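Local coordinates for envelope glycoprotein (Thogoto virus, PDB 5XEA) that drives fusion of the viral and host membranes, probably after attaching the virus to its cell receptor, as a trimeric fusogen related to baculovirus gp64, at the interface of chains A and B. Sequence-based numbering; all coordinates share one arbitrary frame. Chains: chain A/B, Envelope glycoprotein.

Contact 1: the interface of chains A and B. Residues chain A 303, 306, 310; chain B 302-303, 306, 403.
A:Phe303 reaches across to B:Phe303 and B:Ser302, and the contact there is rim against rim rather than a stack. CZ of A:Phe303 lies 3.9 Å from CE1 of B:Phe303, the two side chains crossing at about a right angle. Both phenyls have CG anti to the carbonyl carbon (chi1 -85° and -84°), which directs each ring across the gap. The CE2 side of A:Phe303 is the more tightly packed, with CB of B:Ser302 at 3.4 Å; the serine touches with its methylene, and its hydroxyl makes no bond across.

The aliphatic layer comes next. The two Leu306 side chains meet tip to tip, CD1 of A:Leu306 to CD1 of B:Leu306 at 3.8 Å. B:Leu306 uses its other branch for the following aromatic, CD2 meeting CE2 of A:Phe310, also at 3.8 Å. From roughly the opposite side, B:Leu403 brings CD2 to 4.2 Å from CG of A:Leu306, so chain B touches this leucine from two directions.

No polar bond crosses here, and hydrophobic packing carries the patch. Residues 303, 306 and 310 follow the three-then-four spacing of a coiled coil along helix 282-327, part of the central bundle of the trimer, while B:Leu403 comes from an extended segment lying outside it.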
ATOM      1  N   PHE A 303      -2.697 -22.040  18.637  1.00 36.20           N
ATOM      2  CA  PHE A 303      -2.860 -23.391  18.111  1.00 42.24           C
ATOM      3  C   PHE A 303      -2.015 -24.391  18.877  1.00 45.05           C
ATOM      4  O   PHE A 303      -2.431 -25.541  19.058  1.00 40.18           O
ATOM      5  CB  PHE A 303      -2.514 -23.452  16.628  1.00 41.12           C
ATOM      6  CG  PHE A 303      -3.658 -23.076  15.744  1.00 48.81           C
ATOM      7  CD1 PHE A 303      -4.688 -22.292  16.241  1.00 52.65           C
ATOM      8  CD2 PHE A 303      -3.731 -23.524  14.440  1.00 59.09           C
ATOM      9  CE1 PHE A 303      -5.756 -21.939  15.445  1.00 56.53           C
ATOM     10  CE2 PHE A 303      -4.806 -23.177  13.641  1.00 55.88           C
ATOM     11  CZ  PHE A 303      -5.822 -22.385  14.153  1.00 52.95           C
ATOM     12  N   LEU A 306      -3.901 -25.153  21.942  1.00 35.85           N
ATOM     13  CA  LEU A 306      -5.041 -26.006  21.623  1.00 38.34           C
ATOM     14  C   LEU A 306      -4.610 -27.450  21.399  1.00 42.42           C
ATOM     15  O   LEU A 306      -5.290 -28.384  21.848  1.00 38.77           O
ATOM     16  CB  LEU A 306      -5.774 -25.483  20.391  1.00 39.12           C
ATOM     17  CG  LEU A 306      -6.613 -24.212  20.554  1.00 45.67           C
ATOM     18  CD1 LEU A 306      -7.182 -23.785  19.210  1.00 39.36           C
ATOM     19  CD2 LEU A 306      -7.706 -24.446  21.564  1.00 42.12           C
ATOM     20  N   PHE A 310      -5.698 -30.987  23.636  1.00 32.83           N
ATOM     21  CA  PHE A 310      -6.107 -32.281  23.110  1.00 37.67           C
ATOM     22  C   PHE A 310      -5.141 -33.371  23.536  1.00 35.94           C
ATOM     23  O   PHE A 310      -5.554 -34.507  23.780  1.00 37.35           O
ATOM     24  CB  PHE A 310      -6.228 -32.228  21.580  1.00 40.08           C
ATOM     25  CG  PHE A 310      -7.459 -31.530  21.112  1.00 40.73           C
ATOM     26  CD1 PHE A 310      -8.701 -32.119  21.285  1.00 34.71           C
ATOM     27  CD2 PHE A 310      -7.386 -30.267  20.540  1.00 42.93           C
ATOM     28  CE1 PHE A 310      -9.849 -31.470  20.886  1.00 42.52           C
ATOM     29  CE2 PHE A 310      -8.536 -29.611  20.114  1.00 41.94           C
ATOM     30  CZ  PHE A 310      -9.763 -30.198  20.290  1.00 46.28           C
TER
ATOM     31  N   SER B 302      -7.830 -25.647   9.450  1.00 44.08           N
ATOM     32  CA  SER B 302      -7.471 -26.007  10.807  1.00 46.04           C
ATOM     33  C   SER B 302      -8.683 -25.949  11.727  1.00 44.85           C
ATOM     34  O   SER B 302      -8.845 -26.811  12.602  1.00 41.21           O
ATOM     35  CB  SER B 302      -6.357 -25.092  11.302  1.00 38.16           C
ATOM     36  OG  SER B 302      -5.085 -25.622  10.944  1.00 46.15           O
ATOM     37  N   PHE B 303      -9.550 -24.950  11.538  1.00 38.86           N
ATOM     38  CA  PHE B 303     -10.815 -24.938  12.262  1.00 45.86           C
ATOM     39  C   PHE B 303     -11.645 -26.183  11.960  1.00 45.56           C
ATOM     40  O   PHE B 303     -12.268 -26.747  12.864  1.00 47.18           O
ATOM     41  CB  PHE B 303     -11.607 -23.677  11.945  1.00 40.11           C
ATOM     42  CG  PHE B 303     -11.209 -22.511  12.778  1.00 44.79           C
ATOM     43  CD1 PHE B 303      -9.950 -22.461  13.339  1.00 50.82           C
ATOM     44  CD2 PHE B 303     -12.086 -21.470  13.014  1.00 47.19           C
ATOM     45  CE1 PHE B 303      -9.562 -21.395  14.131  1.00 55.75           C
ATOM     46  CE2 PHE B 303     -11.704 -20.389  13.804  1.00 51.41           C
ATOM     47  CZ  PHE B 303     -10.439 -20.359  14.369  1.00 48.11           C
ATOM     48  N   LEU B 306     -10.355 -28.877  14.111  1.00 42.44           N
ATOM     49  CA  LEU B 306     -10.786 -28.671  15.491  1.00 47.47           C
ATOM     50  C   LEU B 306     -12.217 -29.151  15.708  1.00 47.47           C
ATOM     51  O   LEU B 306     -12.507 -29.834  16.701  1.00 41.65           O
ATOM     52  CB  LEU B 306     -10.659 -27.195  15.874  1.00 40.82           C
ATOM     53  CG  LEU B 306      -9.215 -26.708  15.958  1.00 45.31           C
ATOM     54  CD1 LEU B 306      -9.149 -25.222  16.321  1.00 47.03           C
ATOM     55  CD2 LEU B 306      -8.433 -27.559  16.959  1.00 42.33           C
ATOM     56  N   LEU B 403      -5.590 -19.006  26.525  1.00 43.82           N
ATOM     57  CA  LEU B 403      -5.403 -18.720  25.111  1.00 48.52           C
ATOM     58  C   LEU B 403      -5.076 -17.252  24.915  1.00 39.60           C
ATOM     59  O   LEU B 403      -5.629 -16.382  25.589  1.00 41.82           O
ATOM     60  CB  LEU B 403      -6.664 -19.041  24.315  1.00 53.11           C
ATOM     61  CG  LEU B 403      -6.968 -20.486  23.959  1.00 49.97           C
ATOM     62  CD1 LEU B 403      -8.236 -20.515  23.086  1.00 48.64           C
ATOM     63  CD2 LEU B 403      -5.763 -21.044  23.230  1.00 44.78           C
TER

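Contact 2: the interface of chains A and B. Residues chain A 280-283; chain B 275, 278-280, 416.
The amide N of A:Ile282 donates a 2.8 Å hydrogen bond to the carbonyl O of B:Val278. A second backbone bond runs the other way, from N of B:Ala280 to O of A:Ala280 at 2.9 Å and almost straight, 174° at the hydrogen. Together they frame a short antiparallel bridge between A:Ser281 and B:Thr279. The amide of A:Asp283 adds a longer link, 3.3 Å to O of B:Trp275, with the donor standing well above the carbonyl plane. A:Ile282 and A:Asp283 open helix 282-327, where first-turn amides lack acceptors within their own helix, so chain B supplies the carbonyls at this helix start.

A:Ile282 also brings the main apolar contact. Its CG1 is anti to the carbonyl carbon (chi1 -63°) and turns toward B:Val278, meeting CG1 of that valine at 3.6 Å. CD1, at the end of the same branch, reaches on to B:Ala280. On the flank of the bridge, CB of A:Ser281 rests against the methyl CG2 of B:Thr416 at 3.7 Å. The other branch of the isoleucine goes to the indole: methyl CG2 of A:Ile282 sits over one face of B:Trp275, displaced toward the rim, 3.5 Å from CE3.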
ATOM      1  N   ALA A 280       0.165   5.509  -0.714  1.00 30.33           N
ATOM      2  CA  ALA A 280       0.724   4.664   0.336  1.00 31.10           C
ATOM      3  C   ALA A 280       2.210   4.413   0.093  1.00 36.67           C
ATOM      4  O   ALA A 280       2.644   4.206  -1.043  1.00 35.00           O
ATOM      5  CB  ALA A 280      -0.006   3.314   0.413  1.00 34.63           C
ATOM      6  N   SER A 281       2.997   4.433   1.160  1.00 31.11           N
ATOM      7  CA  SER A 281       4.423   4.157   1.062  1.00 30.88           C
ATOM      8  C   SER A 281       4.696   2.687   1.364  1.00 34.87           C
ATOM      9  O   SER A 281       3.878   1.994   1.976  1.00 30.75           O
ATOM     10  CB  SER A 281       5.207   5.032   2.035  1.00 32.02           C
ATOM     11  OG  SER A 281       5.083   4.497   3.357  1.00 34.51           O
ATOM     12  N   ILE A 282       5.864   2.218   0.919  1.00 33.22           N
ATOM     13  CA  ILE A 282       6.344   0.904   1.335  1.00 34.32           C
ATOM     14  C   ILE A 282       6.416   0.827   2.858  1.00 37.73           C
ATOM     15  O   ILE A 282       6.193  -0.233   3.457  1.00 35.63           O
ATOM     16  CB  ILE A 282       7.713   0.596   0.695  1.00 35.30           C
ATOM     17  CG1 ILE A 282       7.602   0.521  -0.829  1.00 44.47           C
ATOM     18  CG2 ILE A 282       8.282  -0.731   1.218  1.00 39.41           C
ATOM     19  CD1 ILE A 282       6.787  -0.640  -1.342  1.00 36.40           C
ATOM     20  N   ASP A 283       6.749   1.946   3.507  1.00 32.10           N
ATOM     21  CA  ASP A 283       6.805   1.945   4.970  1.00 32.00           C
ATOM     22  C   ASP A 283       5.438   1.620   5.546  1.00 34.93           C
ATOM     23  O   ASP A 283       5.332   0.820   6.480  1.00 32.48           O
ATOM     24  CB  ASP A 283       7.313   3.293   5.496  1.00 41.62           C
ATOM     25  CG  ASP A 283       7.629   3.263   7.003  1.00 50.98           C
ATOM     26  OD1 ASP A 283       8.667   2.685   7.375  1.00 47.45           O
ATOM     27  OD2 ASP A 283       6.863   3.846   7.805  1.00 41.97           O
TER
ATOM     28  N   TRP B 275      12.138   4.044   3.189  1.00 36.74           N
ATOM     29  CA  TRP B 275      10.918   3.478   2.638  1.00 33.18           C
ATOM     30  C   TRP B 275       9.736   4.429   2.732  1.00 32.92           C
ATOM     31  O   TRP B 275       8.709   4.180   2.092  1.00 32.64           O
ATOM     32  CB  TRP B 275      10.599   2.169   3.370  1.00 31.92           C
ATOM     33  CG  TRP B 275      11.554   1.055   3.027  1.00 44.03           C
ATOM     34  CD1 TRP B 275      12.322   0.330   3.901  1.00 47.45           C
ATOM     35  CD2 TRP B 275      11.821   0.523   1.721  1.00 45.57           C
ATOM     36  NE1 TRP B 275      13.052  -0.617   3.211  1.00 47.03           N
ATOM     37  CE2 TRP B 275      12.760  -0.517   1.875  1.00 54.01           C
ATOM     38  CE3 TRP B 275      11.341   0.816   0.433  1.00 54.99           C
ATOM     39  CZ2 TRP B 275      13.237  -1.258   0.798  1.00 57.24           C
ATOM     40  CZ3 TRP B 275      11.826   0.079  -0.646  1.00 50.95           C
ATOM     41  CH2 TRP B 275      12.764  -0.948  -0.451  1.00 57.41           C
ATOM     42  N   VAL B 278       9.194   5.649  -0.843  1.00 32.20           N
ATOM     43  CA  VAL B 278       9.006   4.704  -1.940  1.00 33.91           C
ATOM     44  C   VAL B 278       7.521   4.365  -2.042  1.00 37.45           C
ATOM     45  O   VAL B 278       6.916   3.869  -1.089  1.00 32.37           O
ATOM     46  CB  VAL B 278       9.865   3.444  -1.752  1.00 32.99           C
ATOM     47  CG1 VAL B 278       9.699   2.519  -2.966  1.00 33.49           C
ATOM     48  CG2 VAL B 278      11.340   3.812  -1.578  1.00 32.17           C
ATOM     49  N   THR B 279       6.940   4.619  -3.209  1.00 33.34           N
ATOM     50  CA  THR B 279       5.518   4.404  -3.441  1.00 32.51           C
ATOM     51  C   THR B 279       5.186   2.915  -3.527  1.00 32.23           C
ATOM     52  O   THR B 279       5.839   2.181  -4.273  1.00 35.25           O
ATOM     53  CB  THR B 279       5.125   5.069  -4.755  1.00 38.35           C
ATOM     54  OG1 THR B 279       5.292   6.488  -4.647  1.00 43.93           O
ATOM     55  CG2 THR B 279       3.702   4.716  -5.083  1.00 41.00           C
ATOM     56  N   ALA B 280       4.147   2.469  -2.807  1.00 34.30           N
ATOM     57  CA  ALA B 280       3.675   1.088  -2.911  1.00 29.99           C
ATOM     58  C   ALA B 280       2.782   0.916  -4.136  1.00 42.60           C
ATOM     59  O   ALA B 280       1.932   1.766  -4.442  1.00 35.43           O
ATOM     60  CB  ALA B 280       2.903   0.667  -1.654  1.00 30.00           C
ATOM     61  N   THR B 416       3.411   8.694   1.661  1.00 37.81           N
ATOM     62  CA  THR B 416       4.768   9.076   1.327  1.00 36.04           C
ATOM     63  C   THR B 416       5.030  10.508   1.780  1.00 38.07           C
ATOM     64  O   THR B 416       4.124  11.344   1.849  1.00 35.67           O
ATOM     65  CB  THR B 416       5.052   8.966  -0.190  1.00 37.66           C
ATOM     66  OG1 THR B 416       4.117   9.776  -0.908  1.00 34.61           O
ATOM     67  CG2 THR B 416       4.965   7.531  -0.678  1.00 34.98           C
TER

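Contact 3: the interface of chains A and B. Residues chain A 50, 70, 433-434, 437; chain B 438-439.
B:Met438 wedges its side chain between A:Met437, A:Ile434 and A:Leu70, and this side chain makes much of the apolar contact. CG of B:Met438 packs 3.7 Å from CB of A:Met437, the two methionines crossing at about a right angle. Having CG anti to its own backbone N (chi1 -171°) sends the B:Met438 chain outward; the bend at chi3 then carries CE to 3.9 Å from CG1 of A:Ile434. SD is left facing methyl CD1 of A:Leu70, also at 3.9 Å.

The aromatic pair lies beside it. The six-membered ring of A:Trp50 points its edge at the phenol of B:Tyr439, planes 78° apart, with CZ3 above one face toward the CG end of that ring. Methyl CE of A:Met437, at the end of a chain bent twice, touches the same tyrosine at CD2. At the phenol's far end, CE2 of B:Tyr439 meets CG of A:Leu70 at 3.8 Å.

Polar links are of two kinds, direct and through water. The amide N of A:Leu70, in strand 65-72, gives a weak 3.3 Å hydrogen bond to the hydroxyl OH of B:Tyr439. Where helix 421-437 of chain A ends, a water joins the chains, 2.6 Å from O of A:Met437 and 2.7 Å from O of B:Met438.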
ATOM      1  N   TRP A  50      -1.574  29.440 -29.750  1.00 29.24           N
ATOM      2  CA  TRP A  50      -0.418  30.320 -29.679  1.00 30.08           C
ATOM      3  C   TRP A  50      -0.629  31.419 -30.707  1.00 36.47           C
ATOM      4  O   TRP A  50      -0.910  31.138 -31.878  1.00 36.35           O
ATOM      5  CB  TRP A  50       0.887  29.568 -29.950  1.00 31.65           C
ATOM      6  CG  TRP A  50       2.118  30.453 -30.125  1.00 30.57           C
ATOM      7  CD1 TRP A  50       2.769  30.724 -31.303  1.00 34.53           C
ATOM      8  CD2 TRP A  50       2.847  31.147 -29.100  1.00 34.77           C
ATOM      9  NE1 TRP A  50       3.843  31.540 -31.071  1.00 35.22           N
ATOM     10  CE2 TRP A  50       3.919  31.809 -29.728  1.00 33.39           C
ATOM     11  CE3 TRP A  50       2.696  31.280 -27.714  1.00 33.83           C
ATOM     12  CZ2 TRP A  50       4.823  32.592 -29.019  1.00 35.54           C
ATOM     13  CZ3 TRP A  50       3.613  32.061 -27.010  1.00 32.41           C
ATOM     14  CH2 TRP A  50       4.667  32.683 -27.660  1.00 30.93           C
ATOM     15  N   LEU A  70      -0.027  32.553 -25.302  1.00 28.92           N
ATOM     16  CA  LEU A  70      -1.015  31.485 -25.329  1.00 28.98           C
ATOM     17  C   LEU A  70      -2.357  32.043 -24.883  1.00 31.77           C
ATOM     18  O   LEU A  70      -2.420  32.872 -23.976  1.00 37.26           O
ATOM     19  CB  LEU A  70      -0.587  30.344 -24.405  1.00 33.97           C
ATOM     20  CG  LEU A  70       0.681  29.532 -24.722  1.00 34.68           C
ATOM     21  CD1 LEU A  70       1.012  28.631 -23.498  1.00 36.05           C
ATOM     22  CD2 LEU A  70       0.465  28.678 -25.985  1.00 28.67           C
ATOM     23  N   LEU A 433       2.825  20.483 -23.408  1.00 37.97           N
ATOM     24  CA  LEU A 433       2.916  21.901 -23.755  1.00 35.25           C
ATOM     25  C   LEU A 433       4.277  22.484 -23.370  1.00 31.87           C
ATOM     26  O   LEU A 433       4.820  23.341 -24.077  1.00 37.53           O
ATOM     27  CB  LEU A 433       1.777  22.688 -23.091  1.00 31.82           C
ATOM     28  CG  LEU A 433       1.796  24.219 -23.288  1.00 34.25           C
ATOM     29  CD1 LEU A 433       1.644  24.556 -24.775  1.00 36.60           C
ATOM     30  CD2 LEU A 433       0.699  24.930 -22.482  1.00 29.74           C
ATOM     31  N   ILE A 434       4.824  22.061 -22.232  1.00 29.63           N
ATOM     32  CA  ILE A 434       6.154  22.497 -21.805  1.00 28.30           C
ATOM     33  C   ILE A 434       7.203  22.113 -22.849  1.00 29.24           C
ATOM     34  O   ILE A 434       8.111  22.899 -23.171  1.00 31.84           O
ATOM     35  CB  ILE A 434       6.494  21.882 -20.422  1.00 29.03           C
ATOM     36  CG1 ILE A 434       5.706  22.568 -19.285  1.00 27.93           C
ATOM     37  CG2 ILE A 434       8.023  21.900 -20.232  1.00 28.23           C
ATOM     38  CD1 ILE A 434       5.759  21.783 -17.837  1.00 29.10           C
ATOM     39  N   MET A 437       6.751  24.261 -26.099  1.00 32.16           N
ATOM     40  CA  MET A 437       7.020  25.668 -25.832  1.00 32.57           C
ATOM     41  C   MET A 437       8.469  25.920 -25.436  1.00 40.60           C
ATOM     42  O   MET A 437       8.868  27.085 -25.302  1.00 37.71           O
ATOM     43  CB  MET A 437       6.092  26.200 -24.731  1.00 35.12           C
ATOM     44  CG  MET A 437       4.632  26.292 -25.115  1.00 28.49           C
ATOM     45  SD  MET A 437       4.359  27.526 -26.431  1.00 37.13           S
ATOM     46  CE  MET A 437       4.780  29.026 -25.561  1.00 41.97           C
TER
ATOM     47  N   MET B 438       7.313  30.487 -19.146  1.00 34.10           N
ATOM     48  CA  MET B 438       7.161  29.762 -20.407  1.00 35.46           C
ATOM     49  C   MET B 438       7.376  30.670 -21.628  1.00 38.15           C
ATOM     50  O   MET B 438       7.957  30.245 -22.634  1.00 42.59           O
ATOM     51  CB  MET B 438       5.783  29.128 -20.468  1.00 33.61           C
ATOM     52  CG  MET B 438       5.641  28.194 -21.619  1.00 39.87           C
ATOM     53  SD  MET B 438       4.076  27.341 -21.492  1.00 48.67           S
ATOM     54  CE  MET B 438       4.460  26.159 -20.183  1.00 33.17           C
ATOM     55  N   TYR B 439       6.923  31.915 -21.564  1.00 37.65           N
ATOM     56  CA  TYR B 439       7.279  32.877 -22.608  1.00 40.56           C
ATOM     57  C   TYR B 439       7.363  34.270 -21.995  1.00 47.25           C
ATOM     58  O   TYR B 439       6.786  34.547 -20.938  1.00 39.98           O
ATOM     59  CB  TYR B 439       6.286  32.851 -23.789  1.00 44.38           C
ATOM     60  CG  TYR B 439       4.833  32.991 -23.373  1.00 47.39           C
ATOM     61  CD1 TYR B 439       4.229  34.237 -23.326  1.00 41.17           C
ATOM     62  CD2 TYR B 439       4.073  31.879 -23.018  1.00 43.94           C
ATOM     63  CE1 TYR B 439       2.916  34.390 -22.937  1.00 45.33           C
ATOM     64  CE2 TYR B 439       2.727  32.017 -22.619  1.00 45.41           C
ATOM     65  CZ  TYR B 439       2.161  33.274 -22.590  1.00 49.92           C
ATOM     66  OH  TYR B 439       0.852  33.465 -22.206  1.00 47.36           O
TER
HETATM   67  O   HOH W   1       9.290  27.860 -22.886  1.00 49.12           O

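Contact 4: the interface of chains A and B. Residues chain A 317, 320-321, 398; chain B 313, 316-317, 320.
Helix 282-327 of chain A packs against the same helix of chain B, and a loop of chain A bearing A:Tyr398 closes on the other flank of the chain B helix. This is coiled-coil packing in a gp64-family, class III fusogen: positions 313, 317 and 320 recur at intervals of four and three.

A:Leu317 works with both of its methyls. CD1 meets CD2 of B:Leu313 at 3.6 Å, the two side chains crossing obliquely, while CD2 reaches its own counterpart, CD2 of B:Leu317, at 3.8 Å and about a right angle. With CG anti to the carbonyl carbon and chi2 at 167°, A:Leu317 extends its forked end between these two leucines, one turn apart on the partner helix.

A turn further on, A:Ile321 lies across B:Val320, its CG1 3.7 Å from the valine's CG2. The tip of the isoleucine, CD1, continues to methyl CG2 of B:Ile316 at 4.1 Å. The paired A:Val320 and B:Val320 approach more loosely, their CG1 methyls 4.4 Å apart.

No hydrogen bond crosses the patch. A:Tyr398 comes in from the side of B:Leu317 away from A:Leu317 and turns its phenol oxygen OH toward CB of that leucine; the modelled spacing there is short enough to be doubtful, so nothing should rest on it.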
ATOM      1  N   LEU A 317      -8.554 -39.151  29.282  1.00 35.50           N
ATOM      2  CA  LEU A 317      -9.548 -40.119  28.823  1.00 37.15           C
ATOM      3  C   LEU A 317      -8.983 -41.532  28.759  1.00 39.05           C
ATOM      4  O   LEU A 317      -9.689 -42.489  29.090  1.00 41.24           O
ATOM      5  CB  LEU A 317     -10.099 -39.711  27.454  1.00 40.95           C
ATOM      6  CG  LEU A 317     -11.093 -38.550  27.433  1.00 44.17           C
ATOM      7  CD1 LEU A 317     -11.315 -38.043  25.996  1.00 43.33           C
ATOM      8  CD2 LEU A 317     -12.411 -38.922  28.073  1.00 45.52           C
ATOM      9  N   VAL A 320      -9.001 -42.781  32.234  1.00 40.24           N
ATOM     10  CA  VAL A 320     -10.401 -43.011  32.608  1.00 36.03           C
ATOM     11  C   VAL A 320     -10.942 -44.276  31.944  1.00 44.74           C
ATOM     12  O   VAL A 320     -11.524 -45.151  32.609  1.00 41.20           O
ATOM     13  CB  VAL A 320     -11.242 -41.774  32.244  1.00 41.95           C
ATOM     14  CG1 VAL A 320     -12.701 -42.116  32.039  1.00 37.91           C
ATOM     15  CG2 VAL A 320     -11.076 -40.696  33.304  1.00 34.90           C
ATOM     16  N   ILE A 321     -10.749 -44.394  30.626  1.00 37.33           N
ATOM     17  CA  ILE A 321     -11.266 -45.538  29.874  1.00 42.79           C
ATOM     18  C   ILE A 321     -10.671 -46.836  30.397  1.00 45.45           C
ATOM     19  O   ILE A 321     -11.365 -47.849  30.528  1.00 49.74           O
ATOM     20  CB  ILE A 321     -10.973 -45.377  28.371  1.00 42.88           C
ATOM     21  CG1 ILE A 321     -11.795 -44.236  27.771  1.00 39.04           C
ATOM     22  CG2 ILE A 321     -11.242 -46.682  27.616  1.00 42.49           C
ATOM     23  CD1 ILE A 321     -11.454 -43.933  26.314  1.00 40.93           C
ATOM     24  N   TYR A 398     -23.453 -31.317  25.421  1.00 42.03           N
ATOM     25  CA  TYR A 398     -22.331 -30.504  24.951  1.00 46.20           C
ATOM     26  C   TYR A 398     -22.723 -29.044  24.747  1.00 43.21           C
ATOM     27  O   TYR A 398     -22.017 -28.142  25.208  1.00 41.52           O
ATOM     28  CB  TYR A 398     -21.758 -31.117  23.665  1.00 42.80           C
ATOM     29  CG  TYR A 398     -21.292 -32.529  23.920  1.00 44.45           C
ATOM     30  CD1 TYR A 398     -20.076 -32.765  24.551  1.00 42.59           C
ATOM     31  CD2 TYR A 398     -22.094 -33.624  23.610  1.00 48.24           C
ATOM     32  CE1 TYR A 398     -19.655 -34.049  24.853  1.00 40.58           C
ATOM     33  CE2 TYR A 398     -21.674 -34.928  23.903  1.00 45.47           C
ATOM     34  CZ  TYR A 398     -20.449 -35.128  24.523  1.00 44.65           C
ATOM     35  OH  TYR A 398     -19.995 -36.393  24.826  1.00 54.80           O
TER
ATOM     36  N   LEU B 313     -14.436 -36.421  20.091  1.00 36.95           N
ATOM     37  CA  LEU B 313     -14.505 -36.503  21.554  1.00 45.16           C
ATOM     38  C   LEU B 313     -15.929 -36.737  22.029  1.00 41.19           C
ATOM     39  O   LEU B 313     -16.154 -37.504  22.970  1.00 41.44           O
ATOM     40  CB  LEU B 313     -13.935 -35.247  22.201  1.00 33.12           C
ATOM     41  CG  LEU B 313     -12.402 -35.154  22.117  1.00 45.20           C
ATOM     42  CD1 LEU B 313     -11.929 -33.841  22.716  1.00 44.79           C
ATOM     43  CD2 LEU B 313     -11.722 -36.346  22.815  1.00 38.31           C
ATOM     44  N   ILE B 316     -16.579 -40.457  21.695  1.00 41.99           N
ATOM     45  CA  ILE B 316     -15.889 -41.213  22.736  1.00 46.36           C
ATOM     46  C   ILE B 316     -16.570 -41.014  24.082  1.00 43.33           C
ATOM     47  O   ILE B 316     -16.894 -41.981  24.782  1.00 42.12           O
ATOM     48  CB  ILE B 316     -14.408 -40.806  22.794  1.00 45.00           C
ATOM     49  CG1 ILE B 316     -13.720 -41.162  21.476  1.00 40.84           C
ATOM     50  CG2 ILE B 316     -13.723 -41.445  24.019  1.00 41.08           C
ATOM     51  CD1 ILE B 316     -12.313 -40.608  21.346  1.00 41.68           C
ATOM     52  N   LEU B 317     -16.811 -39.754  24.459  1.00 43.07           N
ATOM     53  CA  LEU B 317     -17.431 -39.484  25.754  1.00 41.19           C
ATOM     54  C   LEU B 317     -18.818 -40.098  25.852  1.00 50.63           C
ATOM     55  O   LEU B 317     -19.190 -40.616  26.909  1.00 43.19           O
ATOM     56  CB  LEU B 317     -17.496 -37.988  26.017  1.00 44.47           C
ATOM     57  CG  LEU B 317     -16.227 -37.413  26.635  1.00 49.41           C
ATOM     58  CD1 LEU B 317     -16.252 -35.883  26.618  1.00 47.29           C
ATOM     59  CD2 LEU B 317     -16.078 -37.959  28.065  1.00 48.01           C
ATOM     60  N   VAL B 320     -18.340 -43.781  26.525  1.00 39.77           N
ATOM     61  CA  VAL B 320     -17.831 -43.935  27.877  1.00 37.61           C
ATOM     62  C   VAL B 320     -18.934 -43.698  28.897  1.00 44.88           C
ATOM     63  O   VAL B 320     -19.103 -44.476  29.853  1.00 40.67           O
ATOM     64  CB  VAL B 320     -16.647 -42.983  28.107  1.00 37.88           C
ATOM     65  CG1 VAL B 320     -16.339 -42.880  29.605  1.00 39.21           C
ATOM     66  CG2 VAL B 320     -15.435 -43.472  27.322  1.00 38.54           C
TER

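The four contacts lie in the order 4, 1, 2, 3 along the trimer; measured between C-alpha centres, neighbours are about 19, 37 and 34 Å apart, and contacts 4 and 3 about 87 Å. Helix 282-327 links three of them, contact 2 at its start and contacts 1 and 4 farther along. The later chain runs back beside it: residue 398 lies in contact 4, 403 in contact 1, 416 in contact 2 and 437-439 in contact 3. Such a hairpin fits a post-fusion form, with the chains joined both at the central coil and in the strand-rich part reached by contact 3.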